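Long-range contacts in glutamine aminotransferase class-II domain protein (Ruegeria pomeroyi, PDB 3MDN), which probably hydrolyses the side-chain amide of glutamine to release ammonia for transfer, as class-II glutamine amidotransferase domains of the Ntn-hydrolase clan do: residues A7-G11 against G194-Y198; A105-W109 against L153-E158; Y198-Y202 against T237-P241. Residues are numbered along the deposited sequence.

How the interactions relate
The three contacts link layers of an Ntn-type sandwich of helices and two antiparallel sheets. Interactions 1 and 3 use successive parts of strand 197-203 and share Tyr198; each joins it to a strand of the other sheet, 6-10 in interaction 1 and 237-238 in interaction 3. Interaction 2 instead sets the hairpin at 105-109 against the end of helix 144-154. It is the most buried, built on aromatic-aliphatic packing with one salt bridge at its exposed edge. The other two are partly buried: interaction 1 pairs apolar contact with a histidine-to-carbonyl hydrogen bond, whereas interaction 3 centres on a buried arginine. Trp109 of interaction 2 packs on Tyr198, connecting the three.

Interaction 1 of 3, residues A7-G11 against G194-Y198; sequences AAYHG and GQTLY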
loop_
_atom_site.group_PDB
_atom_site.type_symbol
_atom_site.label_atom_id
_atom_site.label_comp_id
_atom_site.label_asym_id
_atom_site.label_seq_id
_atom_site.Cartn_x
_atom_site.Cartn_y
_atom_site.Cartn_z
ATOM N N ALA D 7 -3.626 -8.378 21.161
ATOM C CA ALA D 7 -3.248 -7.918 22.491
ATOM C C ALA D 7 -3.926 -6.603 22.863
ATOM O O ALA D 7 -4.106 -5.721 22.011
ATOM C CB ALA D 7 -1.742 -7.789 22.610
ATOM N N ALA D 8 -4.297 -6.478 24.134
ATOM C CA ALA D 8 -4.945 -5.278 24.653
ATOM C C ALA D 8 -4.284 -4.823 25.948
ATOM O O ALA D 8 -3.734 -5.633 26.699
ATOM C CB ALA D 8 -6.457 -5.504 24.861
ATOM N N TYR D 9 -4.363 -3.528 26.227
ATOM C CA TYR D 9 -3.692 -2.979 27.386
ATOM C C TYR D 9 -4.541 -1.927 28.088
ATOM O O TYR D 9 -5.205 -1.130 27.443
ATOM C CB TYR D 9 -2.320 -2.437 26.993
ATOM C CG TYR D 9 -1.563 -1.835 28.158
ATOM C CD1 TYR D 9 -0.861 -2.640 29.045
ATOM C CD2 TYR D 9 -1.555 -0.444 28.373
ATOM C CE1 TYR D 9 -0.156 -2.091 30.146
ATOM C CE2 TYR D 9 -0.864 0.114 29.483
ATOM C CZ TYR D 9 -0.174 -0.739 30.362
ATOM O OH TYR D 9 0.523 -0.221 31.417
ATOM N N HIS D 10 -4.524 -1.960 29.419
ATOM C CA HIS D 10 -5.237 -0.982 30.249
ATOM C C HIS D 10 -4.406 -0.690 31.531
ATOM O O HIS D 10 -4.197 -1.587 32.368
ATOM C CB HIS D 10 -6.621 -1.543 30.581
ATOM C CG HIS D 10 -7.530 -0.583 31.287
ATOM N ND1 HIS D 10 -7.266 -0.098 32.546
ATOM C CD2 HIS D 10 -8.732 -0.069 30.937
ATOM C CE1 HIS D 10 -8.239 0.716 32.921
ATOM N NE2 HIS D 10 -9.134 0.764 31.953
ATOM N N GLY D 11 -3.884 0.537 31.646
ATOM C CA GLY D 11 -3.089 0.952 32.806
ATOM C C GLY D 11 -2.276 2.227 32.559
ATOM O O GLY D 11 -2.643 3.079 31.734
ATOM N N GLY D 194 -12.969 3.360 25.979
ATOM C CA GLY D 194 -11.965 4.367 26.280
ATOM C C GLY D 194 -11.776 4.640 27.756
ATOM O O GLY D 194 -10.885 5.396 28.121
ATOM N N GLN D 195 -12.603 4.025 28.601
ATOM C CA GLN D 195 -12.412 4.044 30.061
ATOM C C GLN D 195 -12.228 2.645 30.686
ATOM O O GLN D 195 -11.391 2.444 31.577
ATOM C CB GLN D 195 -13.600 4.750 30.723
ATOM C CG GLN D 195 -13.485 6.300 30.755
ATOM C CD GLN D 195 -13.080 6.786 32.174
ATOM O OE1 GLN D 195 -13.945 7.085 33.030
ATOM N NE2 GLN D 195 -11.769 6.816 32.439
ATOM N N THR D 196 -13.011 1.684 30.207
ATOM C CA THR D 196 -12.978 0.309 30.710
ATOM C C THR D 196 -12.544 -0.584 29.567
ATOM O O THR D 196 -12.897 -0.313 28.436
ATOM C CB THR D 196 -14.381 -0.137 31.209
ATOM O OG1 THR D 196 -14.812 0.740 32.251
ATOM C CG2 THR D 196 -14.362 -1.561 31.745
ATOM N N LEU D 197 -11.813 -1.659 29.862
ATOM C CA LEU D 197 -11.413 -2.593 28.824
ATOM C C LEU D 197 -12.172 -3.898 29.095
ATOM O O LEU D 197 -12.235 -4.343 30.245
ATOM C CB LEU D 197 -9.901 -2.840 28.875
ATOM C CG LEU D 197 -9.395 -4.025 28.036
ATOM C CD1 LEU D 197 -9.675 -3.736 26.554
ATOM C CD2 LEU D 197 -7.877 -4.305 28.249
ATOM N N TYR D 198 -12.741 -4.495 28.052
ATOM C CA TYR D 198 -13.545 -5.707 28.194
ATOM C C TYR D 198 -12.939 -6.813 27.357
ATOM O O TYR D 198 -12.286 -6.548 26.344
ATOM C CB TYR D 198 -14.971 -5.497 27.665
ATOM C CG TYR D 198 -15.764 -4.456 28.411
ATOM C CD1 TYR D 198 -15.876 -3.162 27.913
ATOM C CD2 TYR D 198 -16.351 -4.756 29.648
ATOM C CE1 TYR D 198 -16.596 -2.192 28.596
ATOM C CE2 TYR D 198 -17.088 -3.778 30.344
ATOM C CZ TYR D 198 -17.206 -2.510 29.803
ATOM O OH TYR D 198 -17.884 -1.527 30.478
#
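Leu197 lays its side chain over Ala8 and the root of His10, filling the space between two strands that belong to different sheets. Its CD2 comes 3.9 Å from Ala8 CB and 4.1 Å from Tyr9 C, while its CB lies 3.6 Å from His10 CD2. The CA-to-CB bonds of Ala8, His10 and Leu197 all point toward the opposing segment. Tyr9, between the first two, points away, and its OH bonds to Thr12 O instead. This alternation puts Ala8 and His10 on the face of their strand that looks at the other sheet, in a sandwich consistent with the Ntn-hydrolase fold. The backbones stay apart: the closest CA pair, His10 and Leu197, is 6.5 Å, and no main-chain hydrogen bond crosses. Within its own sheet Ala8 pairs with Val224, a residue that Leu197 also touches. Beyond Leu197 the imidazole of His10, with chi1 in t, extends to the turn before strand 197-203. There His10 NE2 donates to Gln195 O over 2.8 Å at 167°, with the carbonyl near the ring plane. Asp193 OD1 accepts from the amides of Gln195 and Thr196, which ties up the same turn. Donation from NE2 means that this nitrogen carries a proton, so the histidine supplies the one hydrogen bond between these two segments, a directional link beside the apolar contact of Ala8 and Leu197.

Interaction 2 of 3, residues A105-W109 against L153-E158; sequences AARRW and LSEGLE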
loop_
_atom_site.group_PDB
_atom_site.type_symbol
_atom_site.label_atom_id
_atom_site.label_comp_id
_atom_site.label_asym_id
_atom_site.label_seq_id
_atom_site.Cartn_x
_atom_site.Cartn_y
_atom_site.Cartn_z
ATOM N N ALA D 105 -14.095 0.580 14.913
ATOM C CA ALA D 105 -14.352 1.663 15.855
ATOM C C ALA D 105 -15.570 2.402 15.379
ATOM O O ALA D 105 -15.771 2.564 14.175
ATOM C CB ALA D 105 -13.145 2.633 15.907
ATOM N N ALA D 106 -16.381 2.852 16.321
ATOM C CA ALA D 106 -17.505 3.713 15.993
ATOM C C ALA D 106 -17.809 4.488 17.268
ATOM O O ALA D 106 -17.906 3.889 18.338
ATOM C CB ALA D 106 -18.705 2.889 15.531
ATOM N N ARG D 107 -17.912 5.811 17.150
ATOM C CA ARG D 107 -18.075 6.685 18.310
ATOM C C ARG D 107 -16.941 6.492 19.333
ATOM O O ARG D 107 -15.783 6.519 18.954
ATOM C CB ARG D 107 -19.438 6.429 18.952
ATOM C CG ARG D 107 -20.562 6.764 17.999
ATOM C CD ARG D 107 -21.898 6.370 18.571
ATOM N NE ARG D 107 -22.918 6.625 17.557
ATOM C CZ ARG D 107 -24.217 6.467 17.748
ATOM N NH1 ARG D 107 -24.662 6.044 18.938
ATOM N NH2 ARG D 107 -25.063 6.731 16.757
ATOM N N ARG D 108 -17.266 6.283 20.613
ATOM C CA ARG D 108 -16.228 6.080 21.652
ATOM C C ARG D 108 -15.634 4.652 21.726
ATOM O O ARG D 108 -14.629 4.421 22.450
ATOM C CB ARG D 108 -16.750 6.447 23.066
ATOM C CG ARG D 108 -17.171 7.916 23.317
ATOM C CD ARG D 108 -17.753 8.088 24.761
ATOM N NE ARG D 108 -16.920 7.367 25.737
ATOM C CZ ARG D 108 -17.210 7.172 27.029
ATOM N NH1 ARG D 108 -18.339 7.649 27.555
ATOM N NH2 ARG D 108 -16.362 6.495 27.800
ATOM N N TRP D 109 -16.250 3.711 21.005
ATOM C CA TRP D 109 -15.992 2.272 21.196
ATOM C C TRP D 109 -15.089 1.677 20.114
ATOM O O TRP D 109 -15.113 2.139 18.969
ATOM C CB TRP D 109 -17.309 1.497 21.191
ATOM C CG TRP D 109 -18.133 1.751 22.394
ATOM C CD1 TRP D 109 -18.965 2.807 22.626
ATOM C CD2 TRP D 109 -18.192 0.921 23.567
ATOM N NE1 TRP D 109 -19.563 2.678 23.879
ATOM C CE2 TRP D 109 -19.095 1.532 24.474
ATOM C CE3 TRP D 109 -17.547 -0.254 23.944
ATOM C CZ2 TRP D 109 -19.382 0.988 25.724
ATOM C CZ3 TRP D 109 -17.826 -0.800 25.186
ATOM C CH2 TRP D 109 -18.744 -0.176 26.069
ATOM N N LEU D 153 -23.610 -2.871 19.191
ATOM C CA LEU D 153 -24.081 -1.470 19.271
ATOM C C LEU D 153 -25.602 -1.391 19.131
ATOM O O LEU D 153 -26.268 -0.778 19.975
ATOM C CB LEU D 153 -23.361 -0.545 18.260
ATOM C CG LEU D 153 -21.924 -0.227 18.717
ATOM C CD1 LEU D 153 -20.991 0.206 17.587
ATOM C CD2 LEU D 153 -21.894 0.789 19.875
ATOM N N SER D 154 -26.154 -2.030 18.092
ATOM C CA SER D 154 -27.623 -2.048 17.867
ATOM C C SER D 154 -28.367 -2.574 19.103
ATOM O O SER D 154 -29.475 -2.134 19.388
ATOM C CB SER D 154 -27.989 -2.900 16.642
ATOM O OG SER D 154 -27.238 -2.483 15.506
ATOM N N GLU D 155 -27.730 -3.488 19.837
ATOM C CA GLU D 155 -28.314 -4.087 21.042
ATOM C C GLU D 155 -28.015 -3.330 22.362
ATOM O O GLU D 155 -28.278 -3.850 23.424
ATOM C CB GLU D 155 -27.853 -5.546 21.194
ATOM C CG GLU D 155 -28.399 -6.553 20.160
ATOM C CD GLU D 155 -29.903 -6.834 20.329
ATOM O OE1 GLU D 155 -30.455 -6.591 21.409
ATOM O OE2 GLU D 155 -30.547 -7.284 19.371
ATOM N N GLY D 156 -27.457 -2.122 22.302
ATOM C CA GLY D 156 -27.217 -1.332 23.520
ATOM C C GLY D 156 -25.822 -1.425 24.133
ATOM O O GLY D 156 -25.664 -1.172 25.329
ATOM N N LEU D 157 -24.805 -1.751 23.318
ATOM C CA LEU D 157 -23.417 -1.834 23.819
ATOM C C LEU D 157 -23.015 -0.603 24.636
ATOM O O LEU D 157 -22.328 -0.728 25.664
ATOM C CB LEU D 157 -22.407 -2.081 22.690
ATOM C CG LEU D 157 -20.920 -2.144 23.082
ATOM C CD1 LEU D 157 -20.627 -3.415 23.822
ATOM C CD2 LEU D 157 -20.016 -2.099 21.874
ATOM N N GLU D 158 -23.481 0.562 24.191
ATOM C CA GLU D 158 -23.180 1.847 24.838
ATOM C C GLU D 158 -23.600 1.966 26.297
ATOM O O GLU D 158 -22.916 2.623 27.067
ATOM C CB GLU D 158 -23.706 3.047 24.010
ATOM C CG GLU D 158 -22.837 3.316 22.752
ATOM C CD GLU D 158 -23.506 4.250 21.740
ATOM O OE1 GLU D 158 -24.673 4.000 21.369
ATOM O OE2 GLU D 158 -22.860 5.231 21.298
#
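A tight beta hairpin, turning at Ala106-Trp109, fits against the Schellman motif that ends helix 144-154. The turn is of type II', closed by Ala106 N to Trp109 O (3.0 Å) and Trp109 N to Ala106 O (3.1 Å), with Arg107 at positive phi. Across from it Gly156, also at positive phi, is the C' residue: Gly156 N bonds to Leu153 O at 2.9 Å and the chain reverses, so that Leu153 and Leu157 both face the hairpin. The main bump is the indole of Trp109, which enters the hollow lined by Leu153, Leu157 and Glu158. Leu157 makes a CH-pi contact over one face of it, CG 3.9 Å from the centroid of the six-membered ring and 10° off the normal, with CD2 3.7 Å from Trp109 CE3. Leu153 forms the second ridge; its CD1 meets the small Ala106 CB at 4.1 Å, and its CD2 reaches Trp109 CD1 at 4.5 Å. Phe149, one helical turn earlier, and Phe191 also touch Trp109 and Leu157, enlarging this hydrophobic join between helix layer and sheet. At the exposed end Glu158 CG comes 3.5 Å from Trp109 NE1. The extended Arg107, whose NH2 pairs with Glu134, ends there too, its NH1 forming a salt bridge to Glu158 OE2 at 3.1 Å and 172°.

Interaction 3 of 3, residues Y198-Y202 against T237-P241; sequences YAARY and TELRP
Both backbones are extended: residues 198-202 form a regular strand (phi -121 to -157°, psi 128 to 155°), and 237-241 start as strand and continue extended into a loop (phi -57 to -98°, psi 114 to 153°). No backbone hydrogen bond joins them, but they converge at Arg201 O and Pro241 C (3.7 Å), just before Gly242 and Arg243 bond to the Arg201 backbone. Ala199 and Arg201 point toward 237-241; Ala200 and Tyr202 point away, and their side chains touch helix 161-179. Arg201 stands fully extended, chi1 to chi3 all t. Its NH1 donates to Leu239 O (2.8 Å, 163°) and salt-bridges Glu238 OE2 (3.0 Å, 170°), both near the guanidinium plane, while Pro241 CD covers one face, 3.8 Å from NH1. Leu239 (chi1 t, chi2 p) brings CD2 to 3.9 Å from Ala199 O. The contact thus spans the sandwich's two sheets. Glu238 balances the charge of buried Arg201, and the carbonyls of Leu239 and Ala208 accept further N-H groups.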
loop_
_atom_site.group_PDB
_atom_site.type_symbol
_atom_site.label_atom_id
_atom_site.label_comp_id
_atom_site.label_asym_id
_atom_site.label_seq_id
_atom_site.Cartn_x
_atom_site.Cartn_y
_atom_site.Cartn_z
ATOM N N TYR D 198 -12.741 -4.495 28.052
ATOM C CA TYR D 198 -13.545 -5.707 28.194
ATOM C C TYR D 198 -12.939 -6.813 27.357
ATOM O O TYR D 198 -12.286 -6.548 26.344
ATOM C CB TYR D 198 -14.971 -5.497 27.665
ATOM C CG TYR D 198 -15.764 -4.456 28.411
ATOM C CD1 TYR D 198 -15.876 -3.162 27.913
ATOM C CD2 TYR D 198 -16.351 -4.756 29.648
ATOM C CE1 TYR D 198 -16.596 -2.192 28.596
ATOM C CE2 TYR D 198 -17.088 -3.778 30.344
ATOM C CZ TYR D 198 -17.206 -2.510 29.803
ATOM O OH TYR D 198 -17.884 -1.527 30.478
ATOM N N ALA D 199 -13.207 -8.052 27.741
ATOM C CA ALA D 199 -12.896 -9.144 26.856
ATOM C C ALA D 199 -13.846 -10.272 27.163
ATOM O O ALA D 199 -14.239 -10.460 28.301
ATOM C CB ALA D 199 -11.438 -9.594 27.039
ATOM N N ALA D 200 -14.231 -11.018 26.147
ATOM C CA ALA D 200 -15.157 -12.127 26.357
ATOM C C ALA D 200 -14.655 -13.309 25.553
ATOM O O ALA D 200 -13.935 -13.145 24.585
ATOM C CB ALA D 200 -16.581 -11.738 25.931
ATOM N N ARG D 201 -15.012 -14.501 25.997
ATOM C CA ARG D 201 -14.647 -15.743 25.323
ATOM C C ARG D 201 -15.841 -16.658 25.392
ATOM O O ARG D 201 -16.408 -16.871 26.475
ATOM C CB ARG D 201 -13.417 -16.394 25.974
ATOM C CG ARG D 201 -12.942 -17.684 25.313
ATOM C CD ARG D 201 -11.767 -18.286 26.099
ATOM N NE ARG D 201 -11.180 -19.459 25.460
ATOM C CZ ARG D 201 -10.347 -20.300 26.068
ATOM N NH1 ARG D 201 -10.026 -20.104 27.347
ATOM N NH2 ARG D 201 -9.851 -21.342 25.406
ATOM N N TYR D 202 -16.240 -17.170 24.223
ATOM C CA TYR D 202 -17.403 -18.042 24.128
ATOM C C TYR D 202 -17.344 -18.922 22.874
ATOM O O TYR D 202 -16.792 -18.530 21.863
ATOM C CB TYR D 202 -18.689 -17.184 24.114
ATOM C CG TYR D 202 -19.902 -17.987 23.694
ATOM C CD1 TYR D 202 -20.519 -18.871 24.587
ATOM C CD2 TYR D 202 -20.356 -17.942 22.388
ATOM C CE1 TYR D 202 -21.597 -19.656 24.193
ATOM C CE2 TYR D 202 -21.434 -18.706 21.981
ATOM C CZ TYR D 202 -22.054 -19.563 22.897
ATOM O OH TYR D 202 -23.139 -20.325 22.485
ATOM N N THR D 237 -3.266 -15.542 33.546
ATOM C CA THR D 237 -4.498 -16.142 34.028
ATOM C C THR D 237 -5.361 -16.440 32.811
ATOM O O THR D 237 -5.662 -15.540 32.056
ATOM C CB THR D 237 -5.279 -15.140 34.933
ATOM O OG1 THR D 237 -4.438 -14.690 36.020
ATOM C CG2 THR D 237 -6.547 -15.823 35.500
ATOM N N GLU D 238 -5.762 -17.688 32.619
ATOM C CA GLU D 238 -6.632 -18.018 31.506
ATOM C C GLU D 238 -8.077 -17.511 31.740
ATOM O O GLU D 238 -8.655 -17.780 32.786
ATOM C CB GLU D 238 -6.646 -19.548 31.260
ATOM C CG GLU D 238 -7.482 -19.916 29.995
ATOM C CD GLU D 238 -7.395 -21.392 29.594
ATOM O OE1 GLU D 238 -6.386 -22.048 29.885
ATOM O OE2 GLU D 238 -8.349 -21.915 28.978
ATOM N N LEU D 239 -8.674 -16.812 30.777
ATOM C CA LEU D 239 -10.088 -16.500 30.892
ATOM C C LEU D 239 -10.819 -17.704 30.304
ATOM O O LEU D 239 -10.708 -17.986 29.122
ATOM C CB LEU D 239 -10.445 -15.187 30.144
ATOM C CG LEU D 239 -11.911 -14.729 30.082
ATOM C CD1 LEU D 239 -12.450 -14.306 31.446
ATOM C CD2 LEU D 239 -12.083 -13.567 29.082
ATOM N N ARG D 240 -11.547 -18.438 31.135
ATOM C CA ARG D 240 -12.262 -19.624 30.655
ATOM C C ARG D 240 -13.387 -19.290 29.662
ATOM O O ARG D 240 -13.945 -18.177 29.694
ATOM C CB ARG D 240 -12.780 -20.435 31.850
ATOM C CG ARG D 240 -11.632 -20.963 32.721
ATOM C CD ARG D 240 -12.086 -21.873 33.891
ATOM N NE ARG D 240 -13.311 -21.411 34.563
ATOM C CZ ARG D 240 -13.407 -20.309 35.317
ATOM N NH1 ARG D 240 -12.352 -19.522 35.519
ATOM N NH2 ARG D 240 -14.578 -19.992 35.869
ATOM N N PRO D 241 -13.712 -20.241 28.762
ATOM C CA PRO D 241 -14.860 -20.061 27.867
ATOM C C PRO D 241 -16.130 -19.813 28.692
ATOM O O PRO D 241 -16.233 -20.342 29.781
ATOM C CB PRO D 241 -14.986 -21.417 27.139
ATOM C CG PRO D 241 -13.779 -22.183 27.476
ATOM C CD PRO D 241 -13.178 -21.614 28.730
#